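Local coordinates for protein aldehyde reductase YahK (PDB 1UUF) that catalyses the NADPH-dependent reduction of a wide range of aldehydes to the corresponding primary alcohols, as a zinc-containing member of the alcohol dehydrogenase family, at residues D49-I54 with Q152-E157; E96-G101 with R158-I163; I261-A266 with G282-V287. One frame throughout, in Å; residues are numbered along the deposited sequence.

Contact 1: residues D49-I54 with Q152-E157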
# COMPACT_ATOMS: atom_id res chain seq x y z
N ASP A 49 -9.87 -3.30 37.55
CA ASP A 49 -9.73 -4.67 37.04
C ASP A 49 -10.96 -5.57 37.05
O ASP A 49 -11.87 -5.42 37.86
CB ASP A 49 -8.62 -5.40 37.79
CG ASP A 49 -7.25 -4.81 37.53
OD1 ASP A 49 -7.04 -4.28 36.42
OD2 ASP A 49 -6.39 -4.91 38.43
N VAL A 50 -10.94 -6.53 36.12
CA VAL A 50 -12.00 -7.51 35.98
C VAL A 50 -11.34 -8.88 36.13
O VAL A 50 -10.38 -9.19 35.41
CB VAL A 50 -12.66 -7.45 34.58
CG1 VAL A 50 -13.76 -8.49 34.46
CG2 VAL A 50 -13.21 -6.05 34.32
N LYS A 51 -11.82 -9.67 37.09
CA LYS A 51 -11.29 -11.01 37.32
C LYS A 51 -12.16 -11.96 36.53
O LYS A 51 -13.37 -12.03 36.75
CB LYS A 51 -11.34 -11.36 38.80
CG LYS A 51 -10.84 -12.76 39.13
CD LYS A 51 -10.92 -13.02 40.63
CE LYS A 51 -10.42 -14.40 40.97
NZ LYS A 51 -10.44 -14.63 42.44
N ILE A 52 -11.55 -12.72 35.62
CA ILE A 52 -12.27 -13.62 34.73
C ILE A 52 -11.94 -15.10 34.89
O ILE A 52 -10.77 -15.48 34.92
CB ILE A 52 -11.98 -13.23 33.27
CG1 ILE A 52 -12.36 -11.77 33.04
CG2 ILE A 52 -12.73 -14.15 32.31
CD1 ILE A 52 -11.87 -11.22 31.71
N GLU A 53 -12.98 -15.92 34.99
CA GLU A 53 -12.82 -17.37 35.08
C GLU A 53 -12.87 -17.79 33.62
O GLU A 53 -13.93 -17.72 32.98
CB GLU A 53 -13.98 -17.99 35.85
CG GLU A 53 -13.84 -19.48 36.11
CD GLU A 53 -12.70 -19.80 37.06
OE1 GLU A 53 -12.57 -19.12 38.09
OE2 GLU A 53 -11.93 -20.75 36.77
N ILE A 54 -11.74 -18.21 33.07
CA ILE A 54 -11.67 -18.60 31.67
C ILE A 54 -12.37 -19.91 31.35
O ILE A 54 -12.11 -20.95 31.97
CB ILE A 54 -10.20 -18.68 31.20
CG1 ILE A 54 -9.52 -17.33 31.42
CG2 ILE A 54 -10.14 -19.05 29.72
CD1 ILE A 54 -8.07 -17.29 30.99
N GLN A 152 -7.68 -18.59 35.11
CA GLN A 152 -8.14 -17.23 35.37
C GLN A 152 -7.19 -16.18 34.82
O GLN A 152 -6.02 -16.44 34.57
CB GLN A 152 -8.29 -17.00 36.88
CG GLN A 152 -9.43 -17.78 37.54
CD GLN A 152 -9.48 -17.58 39.05
OE1 GLN A 152 -10.43 -18.01 39.71
NE2 GLN A 152 -8.45 -16.94 39.60
N ILE A 153 -7.71 -14.97 34.62
CA ILE A 153 -6.91 -13.85 34.14
C ILE A 153 -7.55 -12.59 34.70
O ILE A 153 -8.76 -12.55 34.93
CB ILE A 153 -6.85 -13.81 32.58
CG1 ILE A 153 -5.80 -12.79 32.12
CG2 ILE A 153 -8.23 -13.48 32.01
CD1 ILE A 153 -5.47 -12.88 30.63
N VAL A 154 -6.73 -11.57 34.98
CA VAL A 154 -7.22 -10.31 35.52
C VAL A 154 -6.81 -9.21 34.55
O VAL A 154 -5.63 -9.04 34.26
CB VAL A 154 -6.62 -10.03 36.92
CG1 VAL A 154 -7.13 -8.71 37.46
CG2 VAL A 154 -6.97 -11.16 37.87
N VAL A 155 -7.80 -8.48 34.04
CA VAL A 155 -7.54 -7.44 33.05
C VAL A 155 -8.28 -6.14 33.33
O VAL A 155 -9.41 -6.15 33.81
CB VAL A 155 -7.98 -7.94 31.64
CG1 VAL A 155 -7.61 -6.93 30.56
CG2 VAL A 155 -7.36 -9.30 31.35
N HIS A 156 -7.61 -5.02 33.03
CA HIS A 156 -8.19 -3.69 33.20
C HIS A 156 -9.45 -3.69 32.33
O HIS A 156 -9.39 -4.12 31.18
CB HIS A 156 -7.17 -2.65 32.70
CG HIS A 156 -7.62 -1.23 32.85
ND1 HIS A 156 -8.69 -0.71 32.15
CD2 HIS A 156 -7.13 -0.21 33.60
CE1 HIS A 156 -8.84 0.57 32.46
NE2 HIS A 156 -7.90 0.89 33.34
N GLU A 157 -10.57 -3.21 32.86
CA GLU A 157 -11.82 -3.25 32.10
C GLU A 157 -11.82 -2.59 30.72
O GLU A 157 -12.65 -2.92 29.89
CB GLU A 157 -12.99 -2.67 32.92
CG GLU A 157 -12.96 -1.16 33.11
CD GLU A 157 -14.32 -0.61 33.51
OE1 GLU A 157 -14.38 0.55 33.97
OE2 GLU A 157 -15.33 -1.33 33.35

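Contact 2: residues E96-G101 with R158-I163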
# COMPACT_ATOMS: atom_id res chain seq x y z
N GLU A 96 -17.00 0.04 35.68
CA GLU A 96 -18.34 0.49 35.34
C GLU A 96 -19.00 -0.31 34.22
O GLU A 96 -20.22 -0.29 34.07
CB GLU A 96 -18.30 1.97 34.94
CG GLU A 96 -17.45 2.83 35.85
CD GLU A 96 -17.59 4.31 35.56
OE1 GLU A 96 -18.69 4.86 35.81
OE2 GLU A 96 -16.62 4.91 35.08
N LYS A 97 -18.19 -1.02 33.44
CA LYS A 97 -18.70 -1.79 32.31
C LYS A 97 -19.18 -3.20 32.65
O LYS A 97 -20.12 -3.70 32.03
CB LYS A 97 -17.61 -1.92 31.24
CG LYS A 97 -17.13 -0.61 30.64
CD LYS A 97 -15.84 -0.80 29.84
CE LYS A 97 -16.00 -1.80 28.71
NZ LYS A 97 -14.73 -1.99 27.95
N TYR A 98 -18.56 -3.83 33.64
CA TYR A 98 -18.90 -5.20 33.99
C TYR A 98 -19.34 -5.50 35.41
O TYR A 98 -19.09 -4.73 36.33
CB TYR A 98 -17.73 -6.11 33.62
CG TYR A 98 -17.32 -5.96 32.18
CD1 TYR A 98 -16.25 -5.14 31.82
CD2 TYR A 98 -18.07 -6.55 31.17
CE1 TYR A 98 -15.95 -4.91 30.47
CE2 TYR A 98 -17.78 -6.33 29.83
CZ TYR A 98 -16.72 -5.51 29.49
OH TYR A 98 -16.48 -5.26 28.16
N ALA A 99 -19.98 -6.66 35.56
CA ALA A 99 -20.47 -7.14 36.84
C ALA A 99 -20.32 -8.66 36.89
O ALA A 99 -20.29 -9.33 35.85
CB ALA A 99 -21.93 -6.76 37.02
N PRO A 100 -20.22 -9.23 38.10
CA PRO A 100 -20.07 -10.68 38.21
C PRO A 100 -21.18 -11.38 37.42
O PRO A 100 -22.33 -10.95 37.44
CB PRO A 100 -20.20 -10.92 39.71
CG PRO A 100 -19.59 -9.68 40.29
CD PRO A 100 -20.19 -8.60 39.42
N GLY A 101 -20.81 -12.45 36.71
CA GLY A 101 -21.79 -13.18 35.92
C GLY A 101 -21.74 -12.87 34.44
O GLY A 101 -22.19 -13.67 33.62
N ARG A 158 -10.89 -1.68 30.47
CA ARG A 158 -10.85 -1.03 29.16
C ARG A 158 -10.54 -2.05 28.06
O ARG A 158 -10.91 -1.86 26.90
CB ARG A 158 -9.80 0.09 29.12
CG ARG A 158 -9.53 0.63 27.71
CD ARG A 158 -8.69 1.90 27.73
NE ARG A 158 -8.40 2.40 26.39
CZ ARG A 158 -7.92 3.61 26.13
NH1 ARG A 158 -7.68 4.46 27.12
NH2 ARG A 158 -7.69 3.98 24.87
N TYR A 159 -9.88 -3.13 28.43
CA TYR A 159 -9.49 -4.14 27.46
C TYR A 159 -10.30 -5.43 27.51
O TYR A 159 -9.95 -6.42 26.87
CB TYR A 159 -8.00 -4.43 27.61
CG TYR A 159 -7.19 -3.15 27.62
CD1 TYR A 159 -7.00 -2.44 28.81
CD2 TYR A 159 -6.70 -2.60 26.44
CE1 TYR A 159 -6.35 -1.20 28.80
CE2 TYR A 159 -6.06 -1.37 26.42
CZ TYR A 159 -5.88 -0.68 27.61
OH TYR A 159 -5.26 0.55 27.59
N VAL A 160 -11.39 -5.41 28.27
CA VAL A 160 -12.26 -6.58 28.38
C VAL A 160 -13.47 -6.32 27.50
O VAL A 160 -14.04 -5.23 27.54
CB VAL A 160 -12.71 -6.80 29.84
CG1 VAL A 160 -13.69 -7.97 29.91
CG2 VAL A 160 -11.50 -7.09 30.72
N LEU A 161 -13.86 -7.32 26.72
CA LEU A 161 -15.00 -7.20 25.80
C LEU A 161 -16.22 -7.92 26.34
O LEU A 161 -16.10 -8.89 27.09
CB LEU A 161 -14.64 -7.80 24.44
CG LEU A 161 -13.52 -7.18 23.59
CD1 LEU A 161 -13.82 -5.72 23.35
CD2 LEU A 161 -12.18 -7.36 24.28
N ARG A 162 -17.41 -7.46 25.94
CA ARG A 162 -18.65 -8.09 26.38
C ARG A 162 -19.16 -9.03 25.29
O ARG A 162 -19.26 -8.64 24.12
CB ARG A 162 -19.71 -7.01 26.65
CG ARG A 162 -21.03 -7.54 27.21
CD ARG A 162 -20.84 -8.15 28.60
NE ARG A 162 -22.10 -8.59 29.19
CZ ARG A 162 -23.05 -7.77 29.64
NH1 ARG A 162 -22.89 -6.46 29.57
NH2 ARG A 162 -24.17 -8.27 30.16
N ILE A 163 -19.46 -10.27 25.67
CA ILE A 163 -19.98 -11.27 24.74
C ILE A 163 -21.50 -11.25 24.81
O ILE A 163 -22.08 -11.34 25.89
CB ILE A 163 -19.49 -12.69 25.09
CG1 ILE A 163 -17.96 -12.74 25.05
CG2 ILE A 163 -20.12 -13.71 24.15
CD1 ILE A 163 -17.36 -12.22 23.77
O HOH W 1 -20.74 -4.43 29.35

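Contact 3: residues I261-A266 with G282-V287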
# COMPACT_ATOMS: atom_id res chain seq x y z
N ILE A 261 -8.28 -7.18 -1.45
CA ILE A 261 -7.90 -8.57 -1.27
C ILE A 261 -7.26 -8.73 0.09
O ILE A 261 -6.29 -8.05 0.41
CB ILE A 261 -6.90 -9.05 -2.35
CG1 ILE A 261 -7.60 -9.11 -3.71
CG2 ILE A 261 -6.39 -10.45 -1.99
CD1 ILE A 261 -6.69 -9.54 -4.84
N LEU A 262 -7.82 -9.63 0.90
CA LEU A 262 -7.30 -9.89 2.23
C LEU A 262 -6.49 -11.18 2.15
O LEU A 262 -7.05 -12.26 1.95
CB LEU A 262 -8.46 -10.07 3.22
CG LEU A 262 -8.07 -10.35 4.67
CD1 LEU A 262 -7.32 -9.15 5.24
CD2 LEU A 262 -9.33 -10.63 5.48
N ASN A 263 -5.17 -11.08 2.29
CA ASN A 263 -4.31 -12.25 2.20
C ASN A 263 -3.96 -12.73 3.61
O ASN A 263 -3.25 -12.04 4.34
CB ASN A 263 -3.05 -11.91 1.40
CG ASN A 263 -2.28 -13.14 0.97
OD1 ASN A 263 -1.71 -13.19 -0.13
ND2 ASN A 263 -2.24 -14.14 1.83
N THR A 264 -4.45 -13.91 3.98
CA THR A 264 -4.22 -14.47 5.31
C THR A 264 -3.17 -15.58 5.39
O THR A 264 -2.92 -16.11 6.47
CB THR A 264 -5.53 -15.05 5.91
OG1 THR A 264 -5.86 -16.27 5.23
CG2 THR A 264 -6.67 -14.06 5.76
N VAL A 265 -2.58 -15.93 4.26
CA VAL A 265 -1.57 -16.98 4.24
C VAL A 265 -0.32 -16.58 5.02
O VAL A 265 0.17 -15.45 4.90
CB VAL A 265 -1.16 -17.34 2.79
CG1 VAL A 265 -0.11 -18.44 2.79
CG2 VAL A 265 -2.38 -17.78 2.01
N ALA A 266 0.19 -17.51 5.82
CA ALA A 266 1.38 -17.27 6.64
C ALA A 266 2.58 -16.89 5.78
O ALA A 266 3.22 -15.86 6.01
CB ALA A 266 1.70 -18.51 7.47
N GLY A 282 -6.87 -0.20 -5.97
CA GLY A 282 -7.18 -1.33 -5.12
C GLY A 282 -6.04 -1.65 -4.17
O GLY A 282 -4.90 -1.27 -4.42
N THR A 283 -6.33 -2.38 -3.10
CA THR A 283 -5.31 -2.73 -2.13
C THR A 283 -5.38 -4.19 -1.71
O THR A 283 -6.46 -4.76 -1.63
CB THR A 283 -5.47 -1.89 -0.84
OG1 THR A 283 -5.28 -0.51 -1.13
CG2 THR A 283 -4.47 -2.34 0.23
N MET A 284 -4.22 -4.79 -1.48
CA MET A 284 -4.18 -6.16 -0.96
C MET A 284 -3.50 -5.99 0.38
O MET A 284 -2.39 -5.46 0.47
CB MET A 284 -3.35 -7.11 -1.82
CG MET A 284 -3.11 -8.45 -1.10
SD MET A 284 -2.50 -9.78 -2.15
CE MET A 284 -0.95 -9.06 -2.70
N THR A 285 -4.18 -6.42 1.44
CA THR A 285 -3.62 -6.30 2.78
C THR A 285 -3.26 -7.66 3.33
O THR A 285 -4.06 -8.60 3.25
CB THR A 285 -4.63 -5.62 3.72
OG1 THR A 285 -4.88 -4.29 3.25
CG2 THR A 285 -4.09 -5.56 5.15
N LEU A 286 -2.05 -7.77 3.87
CA LEU A 286 -1.56 -9.02 4.43
C LEU A 286 -1.79 -9.04 5.94
O LEU A 286 -1.53 -8.05 6.62
CB LEU A 286 -0.07 -9.16 4.14
CG LEU A 286 0.41 -8.77 2.74
CD1 LEU A 286 1.92 -8.89 2.66
CD2 LEU A 286 -0.25 -9.66 1.70
N VAL A 287 -2.27 -10.16 6.47
CA VAL A 287 -2.49 -10.29 7.91
C VAL A 287 -1.90 -11.57 8.48
O VAL A 287 -1.88 -11.77 9.70
CB VAL A 287 -3.99 -10.22 8.29
CG1 VAL A 287 -4.55 -8.86 7.92
CG2 VAL A 287 -4.76 -11.32 7.58

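Contact 1: residues D49-I54 with Q152-E157
Val50 and Val155 exchange two backbone hydrogen bonds, Val50 N to Val155 O at 2.8 Å and Val155 N to Val50 O at 3.0 Å, and Ile52 does the same with Ile153. The pairing is antiparallel, the strand directions lying 158° apart, and it joins two strands of the GroES-like domain of the zinc-dependent alcohol dehydrogenase fold. In the second pair, Ile52 N approaches Ile153 O nearly in line with the C=O bond. The non-hydrogen-bonded pair of Lys51 with Val154 sits between these two, and those of Asp49 with His156 and Glu53 with Gln152 flank them. Here CA-H groups add weaker contacts to carbonyl oxygens, for example Gln152 CA to Ile52 O at 3.2 Å.

The carboxylate of Asp49 is engaged outside the pair: its OD2 accepts from Gly46 N and forms a salt bridge with Arg43. Its CB meets Val154 CG1 at 3.6 Å, the two side chains lying roughly perpendicular. On the face that carries Val154, Lys51 runs out fully extended and its CE passes beside the amide end of Gln152, while the Glu53 carboxylate is turned 71° from that amide plane.

The opposite face carries the apolar Val50, Ile52, Ile153 and Val155. Val104 and Val106 of strand 103-106 cover Ile52, and Ile84 of strand 84-91 packs on Ile153 and Ile54. Ile153 holds CG1 anti to its backbone N (chi1 -170°), a setting that puts CG2 between the N and the carbonyl carbon. There this methyl meets Ile52 CB at 4.0 Å and also Ile54 CD1 at 3.9 Å.

Contact 2: residues E96-G101 with R158-I163
Val160 O is gripped by two side chains of the loop 96-101. Tyr98 OH donates to it at 2.5 Å, a short bond, and Lys97 NZ adds a weak one at 3.3 Å. The phenol oxygen stands above the carbonyl plane, 50° out of it. The first torsion of Tyr98 (chi1 -55°) sets CG beside the backbone N and anti to the carbonyl carbon. Val160 CG1 lies over one face of the ring, 4.1 Å from the centroid of Tyr98 and displaced toward the rim, a CH-pi contact. At the ring edge Arg162 CB lies in plane and CD near it, CD being 3.8 Å from Tyr98 CE2. The guanidinium is turned 75° from the ring, and its NH1 donates to a water that in turn donates to the backbone O of Lys97.

A leucine in place of Tyr98 would probably deprive Val160 O of its short bond and leave Val160 CG1 without the ring face it packs on.

Val104 of strand 103-106 and Val50 of strand 49-58 touch both Tyr98 and Val160, while Arg158, at the start of the same segment, pairs with Glu124 near the four-cysteine zinc site. Within the GroES-like domain of the zinc-containing alcohol dehydrogenases, the loop between strands 84-91 and 103-106 is thus fastened by a tyrosine hydroxyl to a main-chain carbonyl just before Leu161.

Contact 3: residues I261-A266 with G282-V287
Asn263 and Leu286 run alongside each other in the same direction, with Leu286 CD2 against Asn263 CB at 3.6 Å. Asn263 is likewise alongside Met284 on this face, whereas Ile261 meets Met284 obliquely, Ile261 CG2 lying 3.9 Å from Met284 CG. CG of Met284 stands anti to its backbone N (chi1 168°), which carries it over Ile261 O as well. Leu271 and Phe274 of helix 271-275 also pack on Met284, and Val299 of the second subunit touches Leu286.

Leu262 and Val287 are roughly perpendicular, Leu262 CD1 to Val287 CG1 at 3.9 Å, and helix 176-189 packs on both. Thr264 CG2 runs beside Val287 CG2, while Thr264 OG1 is hydrogen-bonded to Val201 O of strand 197-201.

The strands that carry these side chains run parallel, 17° apart, in the six-stranded Rossmann-type sheet of the dehydrogenase. Four backbone bonds join them, from Ile261 N to Thr283 O at 3.0 Å through to Val287 N to Asn263 O at 3.0 Å. The register is therefore set by main-chain bonds, while the side chains fit together mostly by apolar contact on both faces of the sheet.

From the N terminus, 49-54 comes first and 96-101 follows, before 152-157 returns to close contact 1 across 97 residues; 158-163 then closes contact 2 across 56. Their segments alternate, so the two loops cross, and 152-157 runs directly into 158-163. The contacts also touch: Glu157 carboxylate oxygens probably accept hydrogen bonds from Glu96 N and Lys97 N, and Val155 packs on Val160. Together they tie strands 49-58, 152-156 and 161-162 of one sheet to the loop before strand 103-106. Contact 3 follows in series, spanning only 15 residues through helix 271-275. It belongs to the Rossmann-type part, on the opposite side of the chain's centre, its centre about 33 Å from that of contact 1.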